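Local coordinates for 39 kDa initiator binding protein (Trichomonas vaginalis, PDB 1PP7) that probably recognises the initiator element of core promoters through its N-terminal winged-helix DNA-binding domain, the part of the protein bound here to the ferredoxin initiator DNA, at residues 17-20 and 21-25; 76-79 and 80-84; 58-61 and 62-66. All blocks are in the same frame, centred on the assembly; numbering follows the deposited sequence.

How the interactions relate
From the N terminus, interaction 1 comes first, in the last turns of helix 16-23 and the exit that carries Lys25 to the DNA. Interaction 3 follows, closing the hairpin loop between strands 57-59 and 65-67 on the edge of the four-stranded sheet. Interaction 2 is last in sequence, in the turn where helix 69-76 hands over to helix 80-89. Each contact is local, and the three are in series: none nests in or crosses another. Interactions 1 and 2 both reach DNA and touch through Leu22 CD2 and Met76 CG, 3.9 Å apart, which packs helix 16-23 on the end of helix 69-76. Interaction 3 lies across the centre of the chain from both.

Interaction 1: residues 17-20 and 21-25; sequences EIVA and ALKRK. With nucleotides of chain B.
Ala20 O receives two backbone N-H groups at the end of helix 16-23: Arg24 N at 2.9 Å, with an N-H...O angle of 132°, and Lys23 N at 3.1 Å in a weak bond. The turn before it is held by i to i+4 bonds, as from Ala21 N to Glu17 O at 2.8 Å. Arg24 is where the chain leaves helical geometry, its psi swinging to 133°.

Side chains one turn apart lie side by side along the helix. Ile18 holds CG2 anti to the backbone N, which sets this methyl 3.7 Å from Leu22 CD1 on the buried side. Val19 and Lys23 run in the same direction on the more open side; the lysine chain bends at chi3 (-65°), and its CE passes 3.8 Å from Val19 CG1. Arg24 instead leads away, extended, to a salt bridge with Asp29, while its carbonyl O accepts a bond from Lys37 NZ.

Past the helix, Lys25 turns to the DNA. Its methylene groups run over the sugar of DA12 of chain B, with CD 3.3 Å from O4' of that nucleotide. NZ then donates to O4' of DA11 of chain B at 3.0 Å and approaches N3 of the same adenine at 3.5 Å. Sugar O4' and adenine N3 both face the minor groove, so the ammonium group sits among acceptors on that side of the duplex, where the surrounding phosphates would probably add electrostatic attraction. Helix termination thus puts a cationic chain into the groove while Ile18 and Leu22 stay buried against the protein.

Interaction 2: residues 76-79 and 80-84; sequences MGIK and LNTLN. With nucleotides of chain A.
The N-cap of helix 80-89 is a lysine, Lys79, whose backbone serves protein and DNA at once. Its carbonyl O takes Leu83 N at 3.0 Å, nearly along the C=O axis, and more weakly Thr82 N. Its own N points outward to OP2 of DT8 of chain A at 2.8 Å; that phosphate oxygen crowds Thr82 in the model, which leaves its position less certain. The Lys79 chain, bent at three successive torsions, stays along the DNA backbone, with CD 3.3 Å from OP2 of DC9 of chain A.

Ile78 puts CG1 in the crowded position between N and the carbonyl carbon (chi1 64°). With chi2 extended at -168°, CD1 reaches in to Leu83 CG, 4.1 Å away, while CG2 lies 3.6 Å from OP2 of DT7 of chain A.

Asn81 reads the bases. Its OD1 accepts from N4 of DC9 of chain A at 2.9 Å, the bond fairly straight at 157°, and ND2 donates to O4 of a further thymine. Both are major-groove atoms, as expected for the recognition helix of a helix-turn-helix.

Gly77, at positive phi, ends helix 69-76 in a Schellman motif. Leu83 then packs on Val72 and Ala73 of that helix and on Phe34 of helix 34-45, against which Met76 also rests.

Interaction 3: residues 58-61 and 62-66; sequences SWIS and DTEFK
Trp59 runs from a CB 3.9 Å from Glu64 O, through a ring whose edge meets the turn of the hairpin. Chi1 (-64°) sets CG anti to the carbonyl carbon, and chi2 (105°) turns the CE3 edge to Glu64 O, at 3.3 Å. Next along that edge, CZ3 lies 4.1 Å from both Thr63 C and Phe65 CD1. Phe65 turns its edge toward the face of the six-membered ring of Trp59, a T-shaped pair with planes at 79° and centroids 5.8 Å apart. The tryptophan also leans on Leu42 of helix 34-45 and comes within about 4 Å of the side chain of His39, a zinc-binding residue of this protein.

Glu64 O is also bonded by Ile60 N at 2.8 Å and weakly by Ser61 N. Ser61 OG takes Thr63 N at 3.3 Å in an ST turn and a weak second bond from Glu64 N. Beyond the turn, Ser58 and Lys66 form a hydrogen-bonded antiparallel pair, and Ile60 CG2 packs 3.6 Å from Lys66 CG. The lysine's charge rests on Trp102 in a cation-pi contact. The N-H bonds hold the Glu64 carbonyl; the slightly positive C-H edge of Trp59 is then probably drawn to it, with Phe65 limiting the ring's tilt.

Interaction 1: residues 17-20 and 21-25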
loop_
_atom_site.group_PDB
_atom_site.type_symbol
_atom_site.label_atom_id
_atom_site.label_comp_id
_atom_site.label_asym_id
_atom_site.label_seq_id
_atom_site.Cartn_x
_atom_site.Cartn_y
_atom_site.Cartn_z
ATOM N N GLU C 17 -11.688 4.125 -9.613
ATOM C CA GLU C 17 -11.391 5.162 -8.639
ATOM C C GLU C 17 -9.999 4.985 -7.992
ATOM O O GLU C 17 -9.205 5.949 -7.867
ATOM C CB GLU C 17 -12.464 5.108 -7.575
ATOM C CG GLU C 17 -12.365 6.131 -6.502
ATOM C CD GLU C 17 -13.410 5.888 -5.422
ATOM O OE1 GLU C 17 -13.497 6.733 -4.488
ATOM O OE2 GLU C 17 -14.140 4.842 -5.509
ATOM N N ILE C 18 -9.720 3.752 -7.566
ATOM C CA ILE C 18 -8.453 3.423 -6.938
ATOM C C ILE C 18 -7.313 3.516 -7.994
ATOM O O ILE C 18 -6.226 4.029 -7.724
ATOM C CB ILE C 18 -8.507 1.989 -6.336
ATOM C CG1 ILE C 18 -9.770 1.802 -5.478
ATOM C CG2 ILE C 18 -7.242 1.713 -5.574
ATOM C CD1 ILE C 18 -9.722 2.414 -4.088
ATOM N N VAL C 19 -7.560 3.029 -9.200
ATOM C CA VAL C 19 -6.529 3.079 -10.237
ATOM C C VAL C 19 -6.140 4.513 -10.460
ATOM O O VAL C 19 -4.963 4.835 -10.547
ATOM C CB VAL C 19 -6.992 2.519 -11.602
ATOM C CG1 VAL C 19 -5.895 2.700 -12.612
ATOM C CG2 VAL C 19 -7.332 1.081 -11.483
ATOM N N ALA C 20 -7.152 5.365 -10.554
ATOM C CA ALA C 20 -6.943 6.784 -10.742
ATOM C C ALA C 20 -6.259 7.452 -9.551
ATOM O O ALA C 20 -5.354 8.254 -9.761
ATOM C CB ALA C 20 -8.264 7.486 -11.034
ATOM N N ALA C 21 -6.674 7.148 -8.314
ATOM C CA ALA C 21 -6.049 7.786 -7.152
ATOM C C ALA C 21 -4.585 7.353 -7.029
ATOM O O ALA C 21 -3.736 8.077 -6.460
ATOM C CB ALA C 21 -6.778 7.417 -5.925
ATOM N N LEU C 22 -4.292 6.158 -7.547
ATOM C CA LEU C 22 -2.951 5.632 -7.496
ATOM C C LEU C 22 -2.100 6.299 -8.539
ATOM O O LEU C 22 -0.923 6.553 -8.342
ATOM C CB LEU C 22 -2.993 4.139 -7.709
ATOM C CG LEU C 22 -3.383 3.450 -6.395
ATOM C CD1 LEU C 22 -3.748 1.952 -6.608
ATOM C CD2 LEU C 22 -2.230 3.661 -5.416
ATOM N N LYS C 23 -2.719 6.629 -9.650
ATOM C CA LYS C 23 -2.010 7.258 -10.757
ATOM C C LYS C 23 -1.776 8.757 -10.495
ATOM O O LYS C 23 -0.823 9.360 -10.986
ATOM C CB LYS C 23 -2.819 7.039 -12.056
ATOM C CG LYS C 23 -1.995 6.927 -13.338
ATOM C CD LYS C 23 -2.875 6.501 -14.526
ATOM C CE LYS C 23 -3.443 5.082 -14.360
ATOM N NZ LYS C 23 -4.211 4.618 -15.569
ATOM N N ARG C 24 -2.613 9.337 -9.664
ATOM C CA ARG C 24 -2.520 10.760 -9.419
ATOM C C ARG C 24 -1.216 11.229 -8.805
ATOM O O ARG C 24 -0.744 10.643 -7.829
ATOM C CB ARG C 24 -3.701 11.177 -8.568
ATOM C CG ARG C 24 -3.707 12.588 -8.151
ATOM C CD ARG C 24 -4.829 12.807 -7.154
ATOM N NE ARG C 24 -4.840 14.217 -6.789
ATOM C CZ ARG C 24 -5.629 14.791 -5.889
ATOM N NH1 ARG C 24 -6.529 14.100 -5.196
ATOM N NH2 ARG C 24 -5.491 16.084 -5.700
ATOM N N LYS C 25 -0.651 12.299 -9.385
ATOM C CA LYS C 25 0.606 12.900 -8.915
ATOM C C LYS C 25 0.471 13.318 -7.449
ATOM O O LYS C 25 -0.606 13.710 -7.017
ATOM C CB LYS C 25 0.981 14.127 -9.797
ATOM C CG LYS C 25 1.798 15.281 -9.082
ATOM C CD LYS C 25 3.106 15.789 -9.823
ATOM C CE LYS C 25 4.232 14.710 -9.985
ATOM N NZ LYS C 25 5.578 15.310 -10.306
ATOM P P DA B 11 7.615 15.867 -16.317
ATOM O OP1 DA B 11 7.083 14.719 -17.117
ATOM O OP2 DA B 11 8.392 16.956 -16.989
ATOM O "O5'" DA B 11 6.426 16.559 -15.511
ATOM C "C5'" DA B 11 5.624 15.774 -14.628
ATOM C "C4'" DA B 11 4.887 16.655 -13.653
ATOM O "O4'" DA B 11 5.763 17.150 -12.615
ATOM C "C3'" DA B 11 4.250 17.892 -14.279
ATOM O "O3'" DA B 11 3.045 18.139 -13.577
ATOM C "C2'" DA B 11 5.218 18.993 -13.903
ATOM C "C1'" DA B 11 5.547 18.540 -12.502
ATOM N N9 DA B 11 6.735 19.134 -11.922
ATOM C C8 DA B 11 7.772 19.765 -12.562
ATOM N N7 DA B 11 8.724 20.170 -11.749
ATOM C C5 DA B 11 8.273 19.786 -10.491
ATOM C C6 DA B 11 8.834 19.906 -9.228
ATOM N N6 DA B 11 10.016 20.471 -9.008
ATOM N N1 DA B 11 8.140 19.413 -8.181
ATOM C C2 DA B 11 6.947 18.832 -8.414
ATOM N N3 DA B 11 6.314 18.654 -9.566
ATOM C C4 DA B 11 7.043 19.157 -10.581
ATOM P P DA B 12 1.674 18.297 -14.384
ATOM O OP1 DA B 12 1.363 16.978 -15.015
ATOM O OP2 DA B 12 1.819 19.534 -15.235
ATOM O "O5'" DA B 12 0.615 18.542 -13.219
ATOM C "C5'" DA B 12 0.359 17.528 -12.253
ATOM C "C4'" DA B 12 0.321 18.126 -10.865
ATOM O "O4'" DA B 12 1.622 18.660 -10.516
ATOM C "C3'" DA B 12 -0.664 19.277 -10.715
ATOM O "O3'" DA B 12 -1.401 19.154 -9.483
ATOM C "C2'" DA B 12 0.235 20.505 -10.770
ATOM C "C1'" DA B 12 1.525 20.017 -10.145
ATOM N N9 DA B 12 2.744 20.696 -10.606
ATOM C C8 DA B 12 3.116 20.968 -11.911
ATOM N N7 DA B 12 4.290 21.546 -12.015
ATOM C C5 DA B 12 4.720 21.684 -10.693
ATOM C C6 DA B 12 5.927 22.209 -10.119
ATOM N N6 DA B 12 6.913 22.739 -10.837
ATOM N N1 DA B 12 6.066 22.159 -8.765
ATOM C C2 DA B 12 5.046 21.635 -8.043
ATOM N N3 DA B 12 3.860 21.130 -8.470
ATOM C C4 DA B 12 3.769 21.176 -9.814
#

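Interaction 2: residues 76-79 and 80-84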
loop_
_atom_site.group_PDB
_atom_site.type_symbol
_atom_site.label_atom_id
_atom_site.label_comp_id
_atom_site.label_asym_id
_atom_site.label_seq_id
_atom_site.Cartn_x
_atom_site.Cartn_y
_atom_site.Cartn_z
ATOM N N MET C 76 1.019 0.331 -7.757
ATOM C CA MET C 76 1.132 1.748 -7.447
ATOM C C MET C 76 1.835 2.559 -8.501
ATOM O O MET C 76 1.769 3.811 -8.494
ATOM C CB MET C 76 1.861 1.957 -6.155
ATOM C CG MET C 76 1.051 1.653 -4.955
ATOM S SD MET C 76 2.001 2.278 -3.581
ATOM C CE MET C 76 0.843 3.209 -2.674
ATOM N N GLY C 77 2.485 1.843 -9.412
ATOM C CA GLY C 77 3.211 2.473 -10.502
ATOM C C GLY C 77 4.560 3.067 -10.121
ATOM O O GLY C 77 4.949 4.097 -10.671
ATOM N N ILE C 78 5.278 2.462 -9.187
ATOM C CA ILE C 78 6.576 3.015 -8.801
ATOM C C ILE C 78 7.568 1.900 -8.690
ATOM O O ILE C 78 7.207 0.768 -8.389
ATOM C CB ILE C 78 6.489 3.838 -7.455
ATOM C CG1 ILE C 78 6.094 2.905 -6.287
ATOM C CG2 ILE C 78 5.468 5.023 -7.642
ATOM C CD1 ILE C 78 5.695 3.594 -4.979
ATOM N N LYS C 79 8.822 2.203 -8.985
ATOM C CA LYS C 79 9.870 1.175 -8.867
ATOM C C LYS C 79 9.967 0.656 -7.405
ATOM O O LYS C 79 9.614 1.377 -6.468
ATOM C CB LYS C 79 11.235 1.769 -9.239
ATOM C CG LYS C 79 11.288 2.574 -10.504
ATOM C CD LYS C 79 11.675 1.714 -11.688
ATOM C CE LYS C 79 10.454 0.971 -12.269
ATOM N NZ LYS C 79 9.578 1.841 -13.139
ATOM N N LEU C 80 10.474 -0.555 -7.205
ATOM C CA LEU C 80 10.678 -1.081 -5.837
ATOM C C LEU C 80 11.431 -0.086 -4.963
ATOM O O LEU C 80 11.065 0.197 -3.779
ATOM C CB LEU C 80 11.551 -2.315 -5.833
ATOM C CG LEU C 80 10.900 -3.407 -5.001
ATOM C CD1 LEU C 80 11.995 -4.250 -4.401
ATOM C CD2 LEU C 80 9.946 -2.794 -3.921
ATOM N N ASN C 81 12.518 0.410 -5.551
ATOM C CA ASN C 81 13.356 1.350 -4.886
ATOM C C ASN C 81 12.581 2.588 -4.438
ATOM O O ASN C 81 12.750 3.054 -3.318
ATOM C CB ASN C 81 14.573 1.719 -5.743
ATOM C CG ASN C 81 15.346 2.902 -5.178
ATOM O OD1 ASN C 81 15.112 4.063 -5.574
ATOM N ND2 ASN C 81 16.225 2.634 -4.228
ATOM N N THR C 82 11.687 3.121 -5.242
ATOM C CA THR C 82 11.052 4.289 -4.717
ATOM C C THR C 82 10.056 3.877 -3.638
ATOM O O THR C 82 9.820 4.638 -2.694
ATOM C CB THR C 82 10.531 5.174 -5.887
ATOM O OG1 THR C 82 9.321 5.865 -5.533
ATOM C CG2 THR C 82 10.366 4.355 -7.089
ATOM N N LEU C 83 9.527 2.641 -3.699
ATOM C CA LEU C 83 8.594 2.235 -2.647
ATOM C C LEU C 83 9.363 2.309 -1.311
ATOM O O LEU C 83 8.846 2.912 -0.342
ATOM C CB LEU C 83 8.100 0.812 -2.828
ATOM C CG LEU C 83 6.665 0.471 -2.433
ATOM C CD1 LEU C 83 6.636 -0.998 -2.153
ATOM C CD2 LEU C 83 6.157 1.225 -1.244
ATOM N N ASN C 84 10.577 1.703 -1.271
ATOM C CA ASN C 84 11.404 1.682 -0.062
ATOM C C ASN C 84 11.726 3.091 0.361
ATOM O O ASN C 84 11.658 3.415 1.540
ATOM C CB ASN C 84 12.760 0.987 -0.240
ATOM C CG ASN C 84 12.658 -0.499 -0.657
ATOM O OD1 ASN C 84 11.731 -1.227 -0.246
ATOM N ND2 ASN C 84 13.658 -0.967 -1.443
ATOM P P DT A 8 9.609 5.869 -10.488
ATOM O OP1 DT A 8 8.807 5.638 -11.715
ATOM O OP2 DT A 8 9.457 4.943 -9.357
ATOM O "O5'" DT A 8 11.144 5.980 -10.804
ATOM C "C5'" DT A 8 11.549 7.056 -11.632
ATOM C "C4'" DT A 8 13.039 7.071 -11.803
ATOM O "O4'" DT A 8 13.577 7.866 -10.752
ATOM C "C3'" DT A 8 13.731 5.722 -11.727
ATOM O "O3'" DT A 8 14.514 5.528 -12.897
ATOM C "C2'" DT A 8 14.635 5.842 -10.524
ATOM C "C1'" DT A 8 14.778 7.314 -10.313
ATOM N N1 DT A 8 14.970 7.748 -8.909
ATOM C C2 DT A 8 16.014 8.632 -8.635
ATOM O O2 DT A 8 16.702 9.114 -9.487
ATOM N N3 DT A 8 16.177 8.954 -7.314
ATOM C C4 DT A 8 15.377 8.560 -6.262
ATOM O O4 DT A 8 15.614 8.991 -5.127
ATOM C C5 DT A 8 14.275 7.661 -6.621
ATOM C C7 DT A 8 13.334 7.191 -5.556
ATOM C C6 DT A 8 14.144 7.299 -7.908
ATOM P P DC A 9 15.046 4.049 -13.286
ATOM O OP1 DC A 9 14.629 3.802 -14.691
ATOM O OP2 DC A 9 14.702 3.032 -12.239
ATOM O "O5'" DC A 9 16.616 4.318 -13.237
ATOM C "C5'" DC A 9 17.140 5.592 -13.625
ATOM C "C4'" DC A 9 18.561 5.749 -13.136
ATOM O "O4'" DC A 9 18.601 6.350 -11.817
ATOM C "C3'" DC A 9 19.379 4.453 -13.056
ATOM O "O3'" DC A 9 20.714 4.671 -13.569
ATOM C "C2'" DC A 9 19.405 4.162 -11.558
ATOM C "C1'" DC A 9 19.388 5.556 -10.938
ATOM N N1 DC A 9 18.793 5.644 -9.582
ATOM C C2 DC A 9 19.430 6.441 -8.606
ATOM O O2 DC A 9 20.448 7.050 -8.905
ATOM N N3 DC A 9 18.905 6.528 -7.359
ATOM C C4 DC A 9 17.781 5.873 -7.068
ATOM N N4 DC A 9 17.315 5.981 -5.829
ATOM C C5 DC A 9 17.095 5.069 -8.042
ATOM C C6 DC A 9 17.638 4.973 -9.271
ATOM P P DT A 7 5.863 8.865 -6.185
ATOM O OP1 DT A 7 4.728 8.995 -7.161
ATOM O OP2 DT A 7 5.936 7.697 -5.250
ATOM O "O5'" DT A 7 7.214 8.854 -7.011
ATOM C "C5'" DT A 7 7.279 9.573 -8.234
ATOM C "C4'" DT A 7 8.603 9.334 -8.910
ATOM O "O4'" DT A 7 9.626 10.175 -8.329
ATOM C "C3'" DT A 7 9.114 7.896 -8.853
ATOM O "O3'" DT A 7 9.343 7.435 -10.186
ATOM C "C2'" DT A 7 10.405 8.015 -8.068
ATOM C "C1'" DT A 7 10.819 9.455 -8.308
ATOM N N1 DT A 7 11.688 10.049 -7.281
ATOM C C2 DT A 7 12.790 10.740 -7.730
ATOM O O2 DT A 7 13.045 10.837 -8.923
ATOM N N3 DT A 7 13.592 11.293 -6.735
ATOM C C4 DT A 7 13.382 11.203 -5.354
ATOM O O4 DT A 7 14.181 11.748 -4.555
ATOM C C5 DT A 7 12.184 10.441 -4.958
ATOM C C7 DT A 7 11.859 10.290 -3.504
ATOM C C6 DT A 7 11.420 9.915 -5.932
#

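Interaction 3: residues 58-61 and 62-66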
loop_
_atom_site.group_PDB
_atom_site.type_symbol
_atom_site.label_atom_id
_atom_site.label_comp_id
_atom_site.label_asym_id
_atom_site.label_seq_id
_atom_site.Cartn_x
_atom_site.Cartn_y
_atom_site.Cartn_z
ATOM N N SER C 58 -2.283 -6.510 3.462
ATOM C CA SER C 58 -3.382 -6.687 4.420
ATOM C C SER C 58 -3.047 -6.451 5.902
ATOM O O SER C 58 -1.916 -6.617 6.346
ATOM C CB SER C 58 -4.041 -8.088 4.255
ATOM O OG SER C 58 -3.107 -9.135 4.282
ATOM N N TRP C 59 -4.046 -6.026 6.665
ATOM C CA TRP C 59 -3.829 -5.804 8.095
ATOM C C TRP C 59 -3.715 -7.146 8.822
ATOM O O TRP C 59 -4.450 -8.110 8.540
ATOM C CB TRP C 59 -4.996 -5.044 8.718
ATOM C CG TRP C 59 -5.181 -3.642 8.196
ATOM C CD1 TRP C 59 -6.156 -3.210 7.328
ATOM C CD2 TRP C 59 -4.402 -2.476 8.543
ATOM N NE1 TRP C 59 -6.024 -1.860 7.127
ATOM C CE2 TRP C 59 -4.961 -1.387 7.859
ATOM C CE3 TRP C 59 -3.293 -2.258 9.371
ATOM C CZ2 TRP C 59 -4.455 -0.111 7.964
ATOM C CZ3 TRP C 59 -2.787 -0.990 9.483
ATOM C CH2 TRP C 59 -3.366 0.072 8.779
ATOM N N ILE C 60 -2.801 -7.223 9.763
ATOM C CA ILE C 60 -2.696 -8.443 10.552
ATOM C C ILE C 60 -3.278 -8.080 11.966
ATOM O O ILE C 60 -3.598 -8.942 12.769
ATOM C CB ILE C 60 -1.221 -8.964 10.562
ATOM C CG1 ILE C 60 -0.295 -7.954 11.216
ATOM C CG2 ILE C 60 -0.750 -9.187 9.103
ATOM C CD1 ILE C 60 1.152 -8.295 10.992
ATOM N N SER C 61 -3.430 -6.793 12.243
ATOM C CA SER C 61 -4.038 -6.353 13.495
ATOM C C SER C 61 -4.580 -4.939 13.263
ATOM O O SER C 61 -4.524 -4.437 12.123
ATOM C CB SER C 61 -3.027 -6.371 14.643
ATOM O OG SER C 61 -2.001 -5.415 14.466
ATOM N N ASP C 62 -5.118 -4.300 14.301
ATOM C CA ASP C 62 -5.628 -2.928 14.163
ATOM C C ASP C 62 -4.481 -1.994 13.746
ATOM O O ASP C 62 -4.719 -0.912 13.160
ATOM C CB ASP C 62 -6.202 -2.385 15.491
ATOM C CG ASP C 62 -7.677 -2.775 15.738
ATOM O OD1 ASP C 62 -8.441 -3.000 14.752
ATOM O OD2 ASP C 62 -8.067 -2.824 16.944
ATOM N N THR C 63 -3.243 -2.420 14.006
ATOM C CA THR C 63 -2.089 -1.552 13.728
ATOM C C THR C 63 -0.873 -2.011 12.907
ATOM O O THR C 63 0.078 -1.256 12.741
ATOM C CB THR C 63 -1.538 -1.011 15.055
ATOM O OG1 THR C 63 -1.107 -2.110 15.860
ATOM C CG2 THR C 63 -2.603 -0.268 15.817
ATOM N N GLU C 64 -0.887 -3.225 12.401
ATOM C CA GLU C 64 0.238 -3.699 11.643
ATOM C C GLU C 64 -0.306 -4.286 10.359
ATOM O O GLU C 64 -1.426 -4.797 10.329
ATOM C CB GLU C 64 1.010 -4.769 12.469
ATOM C CG GLU C 64 1.241 -4.307 13.925
ATOM C CD GLU C 64 2.260 -5.150 14.753
ATOM O OE1 GLU C 64 2.520 -4.754 15.939
ATOM O OE2 GLU C 64 2.795 -6.187 14.238
ATOM N N PHE C 65 0.471 -4.210 9.290
ATOM C CA PHE C 65 0.070 -4.783 8.007
ATOM C C PHE C 65 1.290 -5.472 7.437
ATOM O O PHE C 65 2.422 -5.238 7.861
ATOM C CB PHE C 65 -0.456 -3.707 7.002
ATOM C CG PHE C 65 0.548 -2.615 6.623
ATOM C CD1 PHE C 65 0.686 -1.452 7.426
ATOM C CD2 PHE C 65 1.246 -2.681 5.417
ATOM C CE1 PHE C 65 1.486 -0.386 7.035
ATOM C CE2 PHE C 65 2.062 -1.614 4.994
ATOM C CZ PHE C 65 2.183 -0.459 5.808
ATOM N N LYS C 66 1.051 -6.356 6.482
ATOM C CA LYS C 66 2.125 -7.053 5.849
ATOM C C LYS C 66 1.894 -6.786 4.408
ATOM O O LYS C 66 0.760 -6.496 4.016
ATOM C CB LYS C 66 2.054 -8.549 6.116
ATOM C CG LYS C 66 0.702 -9.222 5.783
ATOM C CD LYS C 66 0.940 -10.744 5.773
ATOM C CE LYS C 66 -0.322 -11.562 6.132
ATOM N NZ LYS C 66 -0.159 -13.071 5.835
#